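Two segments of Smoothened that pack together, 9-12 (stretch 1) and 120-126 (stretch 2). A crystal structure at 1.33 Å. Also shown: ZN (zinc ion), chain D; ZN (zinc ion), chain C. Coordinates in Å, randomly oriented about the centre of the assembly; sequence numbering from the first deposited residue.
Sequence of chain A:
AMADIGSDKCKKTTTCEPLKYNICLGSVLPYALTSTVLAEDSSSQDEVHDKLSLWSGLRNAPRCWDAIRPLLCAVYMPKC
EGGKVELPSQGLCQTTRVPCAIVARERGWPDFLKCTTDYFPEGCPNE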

# COMPACT_ATOMS: atom_id res chain seq x y z
N LYS A 9 -2.67 7.61 15.32
CA LYS A 9 -2.14 6.29 14.98
C LYS A 9 -2.40 5.93 13.53
O LYS A 9 -1.71 5.08 12.96
CB LYS A 9 -2.74 5.22 15.89
CG LYS A 9 -1.74 4.19 16.39
CD LYS A 9 -0.34 4.77 16.54
CE LYS A 9 0.60 3.81 17.24
NZ LYS A 9 1.99 4.34 17.29
N CYS A 10 -3.40 6.57 12.92
CA CYS A 10 -3.79 6.23 11.56
C CYS A 10 -3.02 7.00 10.50
O CYS A 10 -3.05 6.64 9.34
CB CYS A 10 -5.29 6.47 11.37
SG CYS A 10 -6.34 5.25 12.19
N LYS A 11 -2.35 8.07 10.91
CA LYS A 11 -1.63 8.93 9.99
C LYS A 11 -0.19 9.12 10.43
O LYS A 11 0.14 8.98 11.61
CB LYS A 11 -2.34 10.28 9.86
CG LYS A 11 -3.63 10.21 9.05
CD LYS A 11 -4.53 11.41 9.28
CE LYS A 11 -5.45 11.19 10.48
NZ LYS A 11 -6.47 10.13 10.22
N LYS A 12 0.68 9.40 9.47
CA LYS A 12 2.08 9.62 9.75
C LYS A 12 2.53 10.94 9.13
O LYS A 12 2.22 11.23 7.98
CB LYS A 12 2.93 8.47 9.22
CG LYS A 12 4.42 8.62 9.50
CD LYS A 12 5.16 7.31 9.30
CE LYS A 12 6.66 7.47 9.59
NZ LYS A 12 7.43 6.23 9.27
N PHE A 120 -0.33 -1.66 10.21
CA PHE A 120 -1.71 -1.78 9.75
C PHE A 120 -2.63 -1.44 10.93
O PHE A 120 -3.20 -2.34 11.56
CB PHE A 120 -1.99 -3.20 9.25
CG PHE A 120 -1.12 -3.62 8.09
CD1 PHE A 120 -1.38 -3.16 6.81
CD2 PHE A 120 -0.05 -4.48 8.29
CE1 PHE A 120 -0.58 -3.56 5.75
CE2 PHE A 120 0.76 -4.87 7.24
CZ PHE A 120 0.49 -4.42 5.96
N PRO A 121 -2.76 -0.15 11.25
CA PRO A 121 -3.47 0.22 12.47
C PRO A 121 -4.97 -0.06 12.41
O PRO A 121 -5.62 -0.13 11.36
CB PRO A 121 -3.20 1.72 12.60
CG PRO A 121 -2.84 2.15 11.20
CD PRO A 121 -2.12 1.01 10.60
N GLU A 122 -5.53 -0.21 13.60
CA GLU A 122 -6.94 -0.40 13.76
C GLU A 122 -7.64 0.93 14.01
O GLU A 122 -7.04 1.85 14.59
CB GLU A 122 -7.18 -1.38 14.90
CG GLU A 122 -8.61 -1.57 15.26
CD GLU A 122 -9.37 -2.45 14.28
OE1 GLU A 122 -9.20 -2.39 13.04
OE2 GLU A 122 -10.23 -3.20 14.77
N GLY A 123 -8.88 1.05 13.56
CA GLY A 123 -9.69 2.22 13.85
C GLY A 123 -9.45 3.40 12.93
O GLY A 123 -9.68 4.54 13.32
N CYS A 124 -9.01 3.12 11.71
CA CYS A 124 -8.70 4.16 10.74
C CYS A 124 -9.85 4.45 9.77
O CYS A 124 -10.57 3.54 9.36
CB CYS A 124 -7.44 3.79 9.97
SG CYS A 124 -6.04 3.58 11.07
N PRO A 125 -10.01 5.72 9.38
CA PRO A 125 -11.16 6.12 8.56
C PRO A 125 -11.23 5.44 7.19
O PRO A 125 -12.34 5.25 6.68
CB PRO A 125 -10.96 7.63 8.39
CG PRO A 125 -9.51 7.87 8.68
CD PRO A 125 -9.15 6.86 9.72
N ASN A 126 -10.09 5.10 6.60
CA ASN A 126 -10.08 4.54 5.25
C ASN A 126 -10.20 3.02 5.19
O ASN A 126 -9.92 2.42 4.16
CB ASN A 126 -8.81 4.92 4.49
CG ASN A 126 -7.56 4.34 5.11
OD1 ASN A 126 -7.54 3.97 6.29
ND2 ASN A 126 -6.52 4.17 4.30
ZN ZN D . -11.85 -3.93 14.10
ZN ZN C . -10.67 -2.46 11.58

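Contact between residues 9-12 and 120-126 of Smoothened, two segments near opposite ends of the chain that are joined by a disulfide. The covalent bond dominates: Cys10 SG and Cys124 SG lie 2.0 Å apart, with a chi3 of -94°, close to the right angle that a relaxed disulfide prefers. Both cysteines adopt the m rotamer, with chi1 of -73° at Cys10 and -59° at Cys124. The two ends of the bridge approach it differently, since the CA-to-CB bond of Cys124 points toward stretch 1 whereas that of Cys10 runs sideways to stretch 2. The bridge holds the backbones close, with Cys10 CA 5.4 Å from Cys124 CA, and it ties together residues more than a hundred positions apart in sequence.

Van der Waals packing surrounds the bridge. Cys10 has more of its surface covered by the other stretch than any other residue here, 79 of the 226 Å² buried in total. Cys10 SG lies 3.6 Å from Gly123 O and 4.2 Å from Glu122 O, so backbone carbonyls as well as the partner sulfur border it. Pro125 adds an apolar contact, its CD 4.1 Å from Cys10 SG. Pro121 packs against the backbone of stretch 1: its CG is 3.6 Å from Lys9 O and 4.2 Å from Cys10 CA, and its CA-to-CB bond points toward that stretch.

The lysines contribute little. Lys9 touches stretch 2 through its carbonyl oxygen, while its poorly ordered side chain leads away. Lys11 starts sideways but its end comes nearer, bringing NZ to 4.1 Å from Pro125 CG, a contact between an amine and a carbon that offers it no acceptor. Lys12 extends with all four chi angles in the t well and makes no contact with stretch 2.

No hydrogen bond crosses between the stretches, so the pairing rests on the disulfide and close packing. Gly123 has a phi of 84°, a positive value that by itself favours glycine, and its carbonyl still reaches the neighbourhood of Cys10 SG.

Metal coordination lies off to one side. The CA-to-CB bond of Glu122 points away from stretch 1, and its carboxylate bridges two zinc ions: OE2 is 1.9 Å from ZN of chain D and OE1 is 2.1 Å from ZN of chain C. Both ions take further ligands from elsewhere in the structure.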